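Local structure of putative tetR family transcription regulator (Shewanella loihica, 3PPB) at residues A[12-17]-A[37-42]; A[59-64]-A[119-124]; A[85-90]-A[183-188]. The protein probably binds DNA through an N-terminal helix-turn-helix domain and regulates transcription, as a putative member of the TetR family. One frame throughout, in Å; residues are numbered along the deposited sequence. Where two conformers were deposited one is given.

Interaction 1 of 3, residues A[12-17]-A[37-42]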
ATOM      1  N   GLN A  12       4.956 -11.846 -25.311  1.00 51.69           N
ATOM      2  CA  GLN A  12       5.628 -10.673 -24.713  1.00 50.72           C
ATOM      3  C   GLN A  12       4.894  -9.378 -25.026  1.00 54.51           C
ATOM      4  O   GLN A  12       4.814  -8.522 -24.150  1.00 52.71           O
ATOM      5  CB  GLN A  12       7.104 -10.562 -25.144  1.00 52.36           C
ATOM      6  CG  GLN A  12       7.965  -9.593 -24.321  1.00 64.66           C
ATOM      7  CD  GLN A  12       7.957  -9.835 -22.824  1.00 83.03           C
ATOM      8  OE1 GLN A  12       7.863 -10.974 -22.332  1.00 79.94           O
ATOM      9  NE2 GLN A  12       8.089  -8.755 -22.066  1.00 69.30           N
ATOM     10  N   ALA A  13       4.363  -9.233 -26.261  1.00 52.74           N
ATOM     11  CA  ALA A  13       3.585  -8.058 -26.672  1.00 52.33           C
ATOM     12  C   ALA A  13       2.325  -7.934 -25.797  1.00 53.53           C
ATOM     13  O   ALA A  13       1.989  -6.828 -25.372  1.00 52.38           O
ATOM     14  CB  ALA A  13       3.202  -8.166 -28.146  1.00 54.66           C
ATOM     15  N   ILE A  14       1.665  -9.087 -25.492  1.00 47.76           N
ATOM     16  CA  ILE A  14       0.471  -9.146 -24.647  1.00 46.22           C
ATOM     17  C   ILE A  14       0.837  -8.713 -23.223  1.00 49.54           C
ATOM     18  O   ILE A  14       0.203  -7.797 -22.695  1.00 48.46           O
ATOM     19  CB  ILE A  14      -0.211 -10.543 -24.660  1.00 48.89           C
ATOM     20  CG1 ILE A  14      -0.836 -10.849 -26.043  1.00 50.01           C
ATOM     21  CG2 ILE A  14      -1.265 -10.637 -23.527  1.00 47.33           C
ATOM     22  CD1 ILE A  14      -0.959 -12.352 -26.397  1.00 58.55           C
ATOM     23  N   LEU A  15       1.877  -9.337 -22.630  1.00 45.88           N
ATOM     24  CA  LEU A  15       2.330  -9.040 -21.267  1.00 44.01           C
ATOM     25  C   LEU A  15       2.705  -7.559 -21.091  1.00 46.98           C
ATOM     26  O   LEU A  15       2.202  -6.925 -20.170  1.00 45.19           O
ATOM     27  CB  LEU A  15       3.499  -9.946 -20.895  1.00 43.88           C
ATOM     28  CG  LEU A  15       3.135 -11.376 -20.531  1.00 48.10           C
ATOM     29  CD1 LEU A  15       4.342 -12.294 -20.671  1.00 48.76           C
ATOM     30  CD2 LEU A  15       2.565 -11.462 -19.118  1.00 46.81           C
ATOM     31  N   GLU A  16       3.510  -6.998 -22.016  1.00 45.33           N
ATOM     32  CA  GLU A  16       3.945  -5.587 -22.027  1.00 44.42           C
ATOM     33  C   GLU A  16       2.771  -4.611 -22.199  1.00 46.27           C
ATOM     34  O   GLU A  16       2.760  -3.554 -21.566  1.00 44.92           O
ATOM     35  CB  GLU A  16       4.954  -5.340 -23.169  1.00 46.67           C
ATOM     36  CG  GLU A  16       6.364  -5.815 -22.873  1.00 57.02           C
ATOM     37  CD  GLU A  16       7.394  -5.433 -23.917  1.00 81.77           C
ATOM     38  OE1 GLU A  16       7.291  -4.318 -24.480  1.00 77.18           O
ATOM     39  OE2 GLU A  16       8.327  -6.236 -24.147  1.00 79.20           O
ATOM     40  N   THR A  17       1.816  -4.941 -23.091  1.00 42.73           N
ATOM     41  CA  THR A  17       0.639  -4.099 -23.364  1.00 42.62           C
ATOM     42  C   THR A  17      -0.290  -4.149 -22.144  1.00 45.29           C
ATOM     43  O   THR A  17      -0.795  -3.099 -21.741  1.00 44.52           O
ATOM     44  CB  THR A  17      -0.068  -4.517 -24.675  1.00 48.71           C
ATOM     45  OG1 THR A  17       0.748  -4.194 -25.811  1.00 51.15           O
ATOM     46  CG2 THR A  17      -1.414  -3.864 -24.840  1.00 45.57           C
ATOM     47  N   ARG A  37      -5.709  -5.842 -29.260  1.00 52.49           N
ATOM     48  CA  ARG A  37      -5.559  -4.803 -30.280  1.00 52.84           C
ATOM     49  C   ARG A  37      -4.274  -4.007 -30.085  1.00 57.09           C
ATOM     50  O   ARG A  37      -3.471  -3.904 -31.024  1.00 57.04           O
ATOM     51  CB  ARG A  37      -6.762  -3.848 -30.261  1.00 53.67           C
ATOM     52  CG  ARG A  37      -6.747  -2.804 -31.392  1.00 61.83           C
ATOM     53  CD  ARG A  37      -7.945  -1.869 -31.362  1.00 65.87           C
ATOM     54  NE  ARG A  37      -8.031  -1.075 -30.129  1.00 64.99           N
ATOM     55  CZ  ARG A  37      -8.904  -1.308 -29.155  1.00 70.76           C
ATOM     56  NH1 ARG A  37      -9.761  -2.318 -29.249  1.00 57.57           N
ATOM     57  NH2 ARG A  37      -8.922  -0.538 -28.075  1.00 57.29           N
ATOM     58  N   GLU A  38      -4.069  -3.460 -28.865  1.00 52.99           N
ATOM     59  CA  GLU A  38      -2.885  -2.668 -28.561  1.00 53.06           C
ATOM     60  C   GLU A  38      -1.604  -3.514 -28.715  1.00 56.56           C
ATOM     61  O   GLU A  38      -0.575  -2.959 -29.086  1.00 57.14           O
ATOM     62  CB  GLU A  38      -2.980  -2.045 -27.163  1.00 53.63           C
ATOM     63  CG  GLU A  38      -4.085  -1.019 -27.000  1.00 68.41           C
ATOM     64  CD  GLU A  38      -3.742   0.366 -27.496  1.00 99.51           C
ATOM     65  OE1 GLU A  38      -3.712   0.567 -28.731  1.00 98.97           O
ATOM     66  OE2 GLU A  38      -3.515   1.255 -26.644  1.00 99.99           O
ATOM     67  N   ALA A  39      -1.677  -4.842 -28.485  1.00 52.46           N
ATOM     68  CA  ALA A  39      -0.524  -5.750 -28.623  1.00 51.95           C
ATOM     69  C   ALA A  39      -0.302  -6.123 -30.091  1.00 57.27           C
ATOM     70  O   ALA A  39       0.821  -6.459 -30.480  1.00 55.82           O
ATOM     71  CB  ALA A  39      -0.718  -7.015 -27.777  1.00 51.52           C
ATOM     72  N   GLY A  40      -1.369  -6.042 -30.883  1.00 55.94           N
ATOM     73  CA  GLY A  40      -1.344  -6.384 -32.296  1.00 58.10           C
ATOM     74  C   GLY A  40      -1.518  -7.873 -32.505  1.00 63.94           C
ATOM     75  O   GLY A  40      -0.856  -8.456 -33.368  1.00 63.91           O
ATOM     76  N   VAL A  41      -2.376  -8.508 -31.670  1.00 61.13           N
ATOM     77  CA  VAL A  41      -2.702  -9.939 -31.749  1.00 62.42           C
ATOM     78  C   VAL A  41      -4.219 -10.126 -31.825  1.00 68.06           C
ATOM     79  O   VAL A  41      -4.975  -9.269 -31.361  1.00 66.62           O
ATOM     80  CB  VAL A  41      -2.099 -10.814 -30.606  1.00 65.80           C
ATOM     81  CG1 VAL A  41      -0.576 -10.843 -30.667  1.00 65.99           C
ATOM     82  CG2 VAL A  41      -2.607 -10.392 -29.225  1.00 63.63           C
ATOM     83  N   ALA A  42      -4.659 -11.259 -32.403  1.00 67.28           N
ATOM     84  CA  ALA A  42      -6.071 -11.622 -32.464  1.00 67.60           C
ATOM     85  C   ALA A  42      -6.502 -12.040 -31.063  1.00 69.25           C
ATOM     86  O   ALA A  42      -5.682 -12.600 -30.327  1.00 67.63           O
ATOM     87  CB  ALA A  42      -6.281 -12.757 -33.455  1.00 70.11           C
TER
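Helix 32-39 of the predicted helix-turn-helix motif of this TetR-like protein lays its C-terminal turn against helix 10-24, at the surface of the probable DNA-binding domain. Glu38 comes first: its CB meets CG2 of Thr17 at 3.3 Å, the two side chains crossing at about a right angle, while the chain bends at chi2 (-82°) and carries the carboxylate away. Ala39 sits at the middle, where the backbones come closest, its CA 5.1 Å from the CA of Ala13. Its methyl points at helix 10-24 and fits among Ala13 CB, Ala13 O and Thr17 OG1; with only a methyl on each side here, the backbones can come this close. At Gly40 the helix ends in a Schellman motif: phi turns positive (84°), and Val41 N reaches back to Ala36 O. After it, Val41 points toward helix 10-24, and its CG2 lies 3.7 Å from Ile14 CG1, with Ile14 CD1 nearly as near. Val41 also packs on Ala36, while the buried Ile14 continues into the core against Ile35, Leu46, His49, Phe50 and Leu56. The hydroxyl of Thr17 does not bond to the facing helix but turns back along its own: with OG1 beside the backbone N (chi1 -69°), it donates to Ala13 O at 2.9 Å from above the carbonyl plane, and that oxygen also accepts from Thr17 N.

Interaction 2 of 3, residues A[59-64]-A[119-124]; sequences QLFLGV and SVRDQA
Two bumps on helix 53-74, Phe61 and Leu62, press against helix 118-128, where the side chains of Val120 and Ala124, four residues apart, stand as ridges. The short segments run nearly parallel, 15° apart, with axes 10.1 Å from each other, and join the helix leading out of the N-terminal, probably DNA-binding, part of the chain to the larger C-terminal part. Phe61, its CG anti to the backbone N (chi1 -179°), holds its ring out so that the CD2-CE2 side meets both ridges: CD2 lies 3.7 Å from Val120 CG1, and CE2 lies 3.8 Å from Ala124 CB. CZ reaches the aliphatic start of Arg121, near CG. Next to the ring, Leu62 fits its CD2 methyl between Val120, Gln123 and Ala124, settling 3.7 Å from Val120 O. Val120 CG1 is thereby wedged between the aromatic ring and the leucine branch. The small Ala124 permits the closest backbone approach, its CA 6.2 Å from that of Leu62. Arg121 makes a weak hydrogen bond from NE to Val116 O. Around the pair, Phe106 of helix 101-110 packs on Phe61, and helix 150-170 of the second subunit brings Arg166 and Asp170 near Arg121, Asp170 as a long, weak ion pair.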
ATOM      1  N   GLN A  59       0.140 -13.945 -14.075  1.00 41.13           N
ATOM      2  CA  GLN A  59       1.408 -14.238 -14.742  1.00 42.12           C
ATOM      3  C   GLN A  59       2.262 -12.981 -14.820  1.00 44.29           C
ATOM      4  O   GLN A  59       3.474 -13.051 -14.603  1.00 42.71           O
ATOM      5  CB  GLN A  59       1.198 -14.855 -16.148  1.00 45.13           C
ATOM      6  CG  GLN A  59       0.614 -16.284 -16.136  1.00 74.82           C
ATOM      7  CD  GLN A  59       1.390 -17.246 -15.262  1.00100.56           C
ATOM      8  OE1 GLN A  59       2.573 -17.520 -15.492  1.00100.96           O
ATOM      9  NE2 GLN A  59       0.747 -17.758 -14.218  1.00 88.56           N
ATOM     10  N   LEU A  60       1.626 -11.830 -15.106  1.00 41.27           N
ATOM     11  CA  LEU A  60       2.318 -10.546 -15.142  1.00 40.90           C
ATOM     12  C   LEU A  60       2.881 -10.219 -13.751  1.00 42.35           C
ATOM     13  O   LEU A  60       4.061  -9.876 -13.617  1.00 41.70           O
ATOM     14  CB  LEU A  60       1.338  -9.452 -15.607  1.00 41.49           C
ATOM     15  CG  LEU A  60       1.879  -8.032 -15.662  1.00 46.99           C
ATOM     16  CD1 LEU A  60       3.065  -7.912 -16.634  1.00 48.87           C
ATOM     17  CD2 LEU A  60       0.774  -7.047 -16.015  1.00 48.29           C
ATOM     18  N   PHE A  61       2.019 -10.338 -12.717  1.00 37.71           N
ATOM     19  CA  PHE A  61       2.343 -10.078 -11.314  1.00 35.46           C
ATOM     20  C   PHE A  61       3.584 -10.846 -10.887  1.00 37.63           C
ATOM     21  O   PHE A  61       4.542 -10.228 -10.424  1.00 36.30           O
ATOM     22  CB  PHE A  61       1.140 -10.446 -10.417  1.00 37.19           C
ATOM     23  CG  PHE A  61       1.334 -10.195  -8.940  1.00 38.94           C
ATOM     24  CD1 PHE A  61       1.211  -8.919  -8.416  1.00 42.18           C
ATOM     25  CD2 PHE A  61       1.616 -11.242  -8.069  1.00 40.19           C
ATOM     26  CE1 PHE A  61       1.408  -8.688  -7.052  1.00 42.18           C
ATOM     27  CE2 PHE A  61       1.778 -11.011  -6.707  1.00 42.14           C
ATOM     28  CZ  PHE A  61       1.668  -9.739  -6.207  1.00 39.77           C
ATOM     29  N   LEU A  62       3.583 -12.185 -11.078  1.00 35.20           N
ATOM     30  CA  LEU A  62       4.695 -13.052 -10.673  1.00 35.29           C
ATOM     31  C   LEU A  62       5.962 -12.739 -11.469  1.00 39.22           C
ATOM     32  O   LEU A  62       7.070 -12.762 -10.899  1.00 36.89           O
ATOM     33  CB  LEU A  62       4.330 -14.545 -10.786  1.00 35.75           C
ATOM     34  CG  LEU A  62       3.192 -15.049  -9.883  1.00 39.56           C
ATOM     35  CD1 LEU A  62       2.756 -16.434 -10.298  1.00 40.22           C
ATOM     36  CD2 LEU A  62       3.585 -15.024  -8.388  1.00 40.54           C
ATOM     37  N   GLY A  63       5.777 -12.411 -12.751  1.00 36.60           N
ATOM     38  CA  GLY A  63       6.864 -12.043 -13.654  1.00 36.30           C
ATOM     39  C   GLY A  63       7.607 -10.805 -13.195  1.00 37.36           C
ATOM     40  O   GLY A  63       8.838 -10.828 -13.090  1.00 37.58           O
ATOM     41  N   VAL A  64       6.857  -9.723 -12.884  1.00 31.93           N
ATOM     42  CA  VAL A  64       7.437  -8.457 -12.405  1.00 30.81           C
ATOM     43  C   VAL A  64       8.085  -8.691 -11.014  1.00 35.47           C
ATOM     44  O   VAL A  64       9.203  -8.230 -10.790  1.00 34.54           O
ATOM     45  CB  VAL A  64       6.437  -7.256 -12.406  1.00 32.25           C
ATOM     46  CG1 VAL A  64       7.147  -5.970 -12.002  1.00 31.25           C
ATOM     47  CG2 VAL A  64       5.790  -7.070 -13.795  1.00 33.14           C
ATOM     48  N   SER A 119      -3.457 -16.563  -2.816  1.00 47.63           N
ATOM     49  CA  SER A 119      -2.536 -17.659  -3.124  1.00 48.15           C
ATOM     50  C   SER A 119      -1.374 -17.191  -4.024  1.00 49.93           C
ATOM     51  O   SER A 119      -0.233 -17.608  -3.796  1.00 51.29           O
ATOM     52  CB  SER A 119      -3.279 -18.829  -3.771  1.00 52.23           C
ATOM     53  OG  SER A 119      -3.957 -18.450  -4.956  1.00 65.03           O
ATOM     54  N   VAL A 120      -1.653 -16.304  -4.999  1.00 43.08           N
ATOM     55  CA  VAL A 120      -0.638 -15.751  -5.912  1.00 41.91           C
ATOM     56  C   VAL A 120       0.252 -14.753  -5.144  1.00 41.55           C
ATOM     57  O   VAL A 120       1.465 -14.764  -5.341  1.00 41.15           O
ATOM     58  CB  VAL A 120      -1.281 -15.136  -7.179  1.00 45.61           C
ATOM     59  CG1 VAL A 120      -0.256 -14.413  -8.052  1.00 45.04           C
ATOM     60  CG2 VAL A 120      -1.989 -16.214  -7.988  1.00 46.15           C
ATOM     61  N   ARG A 121      -0.343 -13.934  -4.254  1.00 35.46           N
ATOM     62  CA  ARG A 121       0.402 -12.996  -3.416  1.00 35.61           C
ATOM     63  C   ARG A 121       1.339 -13.777  -2.481  1.00 42.17           C
ATOM     64  O   ARG A 121       2.461 -13.324  -2.233  1.00 41.18           O
ATOM     65  CB  ARG A 121      -0.538 -12.079  -2.616  1.00 36.32           C
ATOM     66  CG  ARG A 121      -1.238 -11.015  -3.478  1.00 44.56           C
ATOM     67  CD  ARG A 121      -1.901  -9.909  -2.670  1.00 46.90           C
ATOM     68  NE  ARG A 121      -3.106 -10.347  -1.952  1.00 60.26           N
ATOM     69  CZ  ARG A 121      -3.190 -10.485  -0.626  1.00 69.49           C
ATOM     70  NH1 ARG A 121      -2.137 -10.234   0.146  1.00 58.44           N
ATOM     71  NH2 ARG A 121      -4.324 -10.883  -0.065  1.00 44.92           N
ATOM     72  N   ASP A 122       0.897 -14.992  -2.031  1.00 41.13           N
ATOM     73  CA  ASP A 122       1.673 -15.897  -1.176  1.00 41.63           C
ATOM     74  C   ASP A 122       2.870 -16.466  -1.931  1.00 43.52           C
ATOM     75  O   ASP A 122       3.949 -16.571  -1.344  1.00 42.40           O
ATOM     76  CB  ASP A 122       0.789 -17.050  -0.636  1.00 44.95           C
ATOM     77  CG  ASP A 122      -0.209 -16.656   0.440  1.00 55.75           C
ATOM     78  OD1 ASP A 122      -0.043 -15.565   1.043  1.00 54.39           O
ATOM     79  OD2 ASP A 122      -1.144 -17.449   0.697  1.00 66.92           O
ATOM     80  N   GLN A 123       2.671 -16.839  -3.223  1.00 41.26           N
ATOM     81  CA  GLN A 123       3.744 -17.386  -4.061  0.50 41.94           C
ATOM     82  C   GLN A 123       4.841 -16.329  -4.240  1.00 44.43           C
ATOM     83  O   GLN A 123       6.020 -16.670  -4.188  1.00 45.07           O
ATOM     84  CB  GLN A 123       3.202 -17.889  -5.422  0.50 44.09           C
ATOM     85  CG  GLN A 123       4.260 -18.348  -6.456  0.50 56.83           C
ATOM     86  CD  GLN A 123       5.279 -19.368  -5.975  0.50 69.30           C
ATOM     87  OE1 GLN A 123       4.965 -20.322  -5.255  0.50 67.19           O
ATOM     88  NE2 GLN A 123       6.523 -19.216  -6.416  0.50 54.51           N
ATOM     89  N   ALA A 124       4.456 -15.060  -4.408  1.00 37.68           N
ATOM     90  CA  ALA A 124       5.415 -13.973  -4.542  1.00 36.42           C
ATOM     91  C   ALA A 124       6.168 -13.740  -3.209  1.00 41.41           C
ATOM     92  O   ALA A 124       7.388 -13.573  -3.218  1.00 38.81           O
ATOM     93  CB  ALA A 124       4.703 -12.705  -4.976  1.00 35.82           C
TER

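Interaction 3 of 3, residues A[85-90]-A[183-188]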
ATOM      1  N   ASP A  85      24.029  -5.648   4.328  1.00 34.24           N
ATOM      2  CA  ASP A  85      23.314  -6.324   3.236  1.00 33.50           C
ATOM      3  C   ASP A  85      21.891  -5.794   3.136  1.00 36.12           C
ATOM      4  O   ASP A  85      21.425  -5.533   2.020  1.00 35.62           O
ATOM      5  CB  ASP A  85      23.285  -7.853   3.426  1.00 35.77           C
ATOM      6  CG  ASP A  85      24.637  -8.565   3.422  1.00 46.55           C
ATOM      7  OD1 ASP A  85      25.625  -7.971   2.948  1.00 45.51           O
ATOM      8  OD2 ASP A  85      24.701  -9.713   3.901  1.00 56.04           O
ATOM      9  N   ALA A  86      21.214  -5.623   4.311  1.00 29.68           N
ATOM     10  CA  ALA A  86      19.852  -5.085   4.388  1.00 28.30           C
ATOM     11  C   ALA A  86      19.825  -3.678   3.781  1.00 33.79           C
ATOM     12  O   ALA A  86      18.910  -3.366   3.039  1.00 32.43           O
ATOM     13  CB  ALA A  86      19.365  -5.052   5.831  1.00 27.59           C
ATOM     14  N   GLU A  87      20.876  -2.863   4.045  1.00 32.69           N
ATOM     15  CA  GLU A  87      21.024  -1.516   3.488  1.00 32.65           C
ATOM     16  C   GLU A  87      21.176  -1.556   1.968  1.00 36.21           C
ATOM     17  O   GLU A  87      20.482  -0.805   1.278  1.00 35.50           O
ATOM     18  CB  GLU A  87      22.207  -0.811   4.137  1.00 34.55           C
ATOM     19  CG  GLU A  87      22.296   0.664   3.802  1.00 43.37           C
ATOM     20  CD  GLU A  87      23.467   1.304   4.509  1.00 58.11           C
ATOM     21  OE1 GLU A  87      24.593   0.765   4.404  1.00 57.80           O
ATOM     22  OE2 GLU A  87      23.240   2.297   5.233  1.00 56.16           O
ATOM     23  N   GLN A  88      22.072  -2.427   1.449  1.00 33.44           N
ATOM     24  CA  GLN A  88      22.277  -2.625   0.008  1.00 33.23           C
ATOM     25  C   GLN A  88      20.977  -3.095  -0.652  1.00 35.78           C
ATOM     26  O   GLN A  88      20.650  -2.616  -1.738  1.00 35.33           O
ATOM     27  CB  GLN A  88      23.374  -3.674  -0.267  1.00 35.62           C
ATOM     28  CG  GLN A  88      24.798  -3.332   0.124  1.00 48.67           C
ATOM     29  CD  GLN A  88      25.725  -4.498  -0.223  1.00 73.75           C
ATOM     30  OE1 GLN A  88      26.026  -4.765  -1.395  1.00 69.02           O
ATOM     31  NE2 GLN A  88      26.175  -5.250   0.786  1.00 64.54           N
ATOM     32  N   LEU A  89      20.234  -4.042  -0.008  1.00 31.53           N
ATOM     33  CA  LEU A  89      18.988  -4.560  -0.582  1.00 31.31           C
ATOM     34  C   LEU A  89      17.922  -3.476  -0.636  1.00 34.22           C
ATOM     35  O   LEU A  89      17.213  -3.366  -1.631  1.00 32.42           O
ATOM     36  CB  LEU A  89      18.456  -5.760   0.203  1.00 31.39           C
ATOM     37  CG  LEU A  89      19.142  -7.111  -0.082  1.00 35.79           C
ATOM     38  CD1 LEU A  89      18.923  -8.051   1.042  1.00 34.73           C
ATOM     39  CD2 LEU A  89      18.660  -7.733  -1.404  1.00 35.73           C
ATOM     40  N   TRP A  90      17.817  -2.676   0.443  1.00 30.12           N
ATOM     41  CA  TRP A  90      16.851  -1.586   0.543  1.00 28.67           C
ATOM     42  C   TRP A  90      17.117  -0.529  -0.542  1.00 32.16           C
ATOM     43  O   TRP A  90      16.193  -0.158  -1.261  1.00 31.76           O
ATOM     44  CB  TRP A  90      16.935  -0.975   1.938  1.00 26.75           C
ATOM     45  CG  TRP A  90      16.085   0.240   2.128  1.00 27.24           C
ATOM     46  CD1 TRP A  90      16.498   1.535   2.150  1.00 29.51           C
ATOM     47  CD2 TRP A  90      14.659   0.268   2.277  1.00 27.33           C
ATOM     48  NE1 TRP A  90      15.431   2.365   2.388  1.00 28.57           N
ATOM     49  CE2 TRP A  90      14.286   1.615   2.453  1.00 30.45           C
ATOM     50  CE3 TRP A  90      13.655  -0.719   2.283  1.00 28.38           C
ATOM     51  CZ2 TRP A  90      12.957   2.001   2.653  1.00 29.72           C
ATOM     52  CZ3 TRP A  90      12.342  -0.334   2.487  1.00 29.00           C
ATOM     53  CH2 TRP A  90      12.007   1.005   2.681  1.00 29.65           C
ATOM     54  N   ALA A 183      17.324   8.494   5.986  1.00 25.43           N
ATOM     55  CA  ALA A 183      16.153   8.475   6.875  1.00 23.68           C
ATOM     56  C   ALA A 183      15.233   7.327   6.503  1.00 26.72           C
ATOM     57  O   ALA A 183      14.733   6.647   7.395  1.00 26.81           O
ATOM     58  CB  ALA A 183      15.417   9.810   6.806  1.00 24.21           C
ATOM     59  N   SER A 184      15.064   7.050   5.192  1.00 24.17           N
ATOM     60  CA  SER A 184      14.197   5.954   4.730  1.00 23.19           C
ATOM     61  C   SER A 184      14.735   4.614   5.196  1.00 24.76           C
ATOM     62  O   SER A 184      13.939   3.809   5.666  1.00 23.77           O
ATOM     63  CB  SER A 184      13.982   5.976   3.212  1.00 24.96           C
ATOM     64  OG  SER A 184      15.091   5.450   2.499  1.00 29.26           O
ATOM     65  N   PHE A 185      16.042   4.365   5.095  1.00 23.22           N
ATOM     66  CA  PHE A 185      16.603   3.097   5.627  1.00 23.64           C
ATOM     67  C   PHE A 185      16.459   3.009   7.172  1.00 28.18           C
ATOM     68  O   PHE A 185      16.183   1.928   7.709  1.00 27.00           O
ATOM     69  CB  PHE A 185      18.092   2.898   5.254  1.00 25.44           C
ATOM     70  CG  PHE A 185      18.640   1.575   5.781  1.00 27.41           C
ATOM     71  CD1 PHE A 185      18.155   0.358   5.307  1.00 28.68           C
ATOM     72  CD2 PHE A 185      19.609   1.551   6.781  1.00 28.94           C
ATOM     73  CE1 PHE A 185      18.629  -0.859   5.829  1.00 29.66           C
ATOM     74  CE2 PHE A 185      20.088   0.334   7.291  1.00 32.09           C
ATOM     75  CZ  PHE A 185      19.606  -0.865   6.797  1.00 29.97           C
ATOM     76  N   ALA A 186      16.658   4.140   7.877  1.00 25.55           N
ATOM     77  CA  ALA A 186      16.544   4.187   9.340  1.00 25.41           C
ATOM     78  C   ALA A 186      15.144   3.748   9.788  1.00 28.95           C
ATOM     79  O   ALA A 186      15.037   2.908  10.686  1.00 29.43           O
ATOM     80  CB  ALA A 186      16.869   5.582   9.859  1.00 25.72           C
ATOM     81  N   LEU A 187      14.077   4.233   9.100  1.00 24.08           N
ATOM     82  CA  LEU A 187      12.692   3.848   9.426  1.00 22.06           C
ATOM     83  C   LEU A 187      12.518   2.363   9.186  1.00 24.68           C
ATOM     84  O   LEU A 187      11.921   1.695  10.008  1.00 22.66           O
ATOM     85  CB  LEU A 187      11.656   4.648   8.618  1.00 21.40           C
ATOM     86  CG  LEU A 187      11.454   6.118   9.050  1.00 25.68           C
ATOM     87  CD1 LEU A 187      11.002   6.956   7.892  1.00 25.70           C
ATOM     88  CD2 LEU A 187      10.485   6.262  10.238  1.00 22.23           C
ATOM     89  N   PHE A 188      13.092   1.839   8.089  1.00 23.65           N
ATOM     90  CA  PHE A 188      13.006   0.420   7.724  1.00 23.94           C
ATOM     91  C   PHE A 188      13.721  -0.484   8.762  1.00 30.08           C
ATOM     92  O   PHE A 188      13.107  -1.415   9.284  1.00 29.47           O
ATOM     93  CB  PHE A 188      13.596   0.218   6.322  1.00 25.17           C
ATOM     94  CG  PHE A 188      13.677  -1.220   5.876  1.00 27.63           C
ATOM     95  CD1 PHE A 188      12.533  -1.915   5.501  1.00 32.91           C
ATOM     96  CD2 PHE A 188      14.906  -1.865   5.780  1.00 29.95           C
ATOM     97  CE1 PHE A 188      12.618  -3.239   5.049  1.00 34.39           C
ATOM     98  CE2 PHE A 188      14.988  -3.193   5.356  1.00 33.20           C
ATOM     99  CZ  PHE A 188      13.846  -3.874   4.996  1.00 32.64           C
TER
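Trp90, Phe185 and Phe188 form an aromatic cluster where helix 82-99 crosses helix 178-192, the short segments lying at 122° with axes 10.6 Å apart. At its heart the six-membered ring of Trp90 and the ring of Phe188 make an offset stack, centroids 4.4 Å apart and planes 18° from parallel. The outer part of the indole, CE3 and CZ3, lies over the Phe188 ring, while the CB-CG-CD1 side of Phe188 lies over the six-membered ring, Phe188 CB making a CH-pi contact 3.9 Å from its centroid. Phe185 is turned obliquely to the five-membered ring, and Trp90 CD1 meets Phe185 CB at 3.7 Å. One face of the Phe185 ring is covered by CA and CB of Glu87, the CB in a CH-pi contact; Glu87 CA comes within 3.4 Å of Phe185 CE1, and Ala86 closes in on the same CE1 atom. From there Glu87 runs extended across the ring, CG over the CD2-CE2 side and OE2 4.0 Å from Phe185 CD2.

On the polar edge, Trp90 NE1 donates to Ser184 OG at 3.1 Å, nearly straight at 165° and with the oxygen in the indole plane, which should help fix the ring's rotation. Ser184 OG is also hydrogen-bonded to Arg181 O in its own helix, so the hydroxyl links the tryptophan to the helix backbone. Helix 150-170 adds Ala164 against Trp90, Phe168 against Ser184, and Cys157 and Gln160 against Phe188. From the other subunit, Leu152 packs on Ser184 and Tyr148 on Leu187, placing helices 150-170 and 178-192 at the dimer interface, consistent with the helix-bundle dimerisation of TetR-family regulators.

In the fold
From the N terminus, interaction 1 closes first: 12-17 meets 37-42 after a short excursion and is complete before the others begin, tying the first helix to the predicted helix-turn-helix. Helix 53-74 then leaves this domain, and interaction 2 joins it to helix 118-128. The two contacts touch, Leu15 O lying 3.8 Å from Leu60 CD1, so helix 10-24 rests on the connecting helix. Interaction 3 opens inside the loop that interaction 2 closes and shuts only near the C terminus, so these two cross. It ties helix 82-99 to helix 178-192, its centre about 37 Å from that of interaction 1, on the opposite side of the chain's centre.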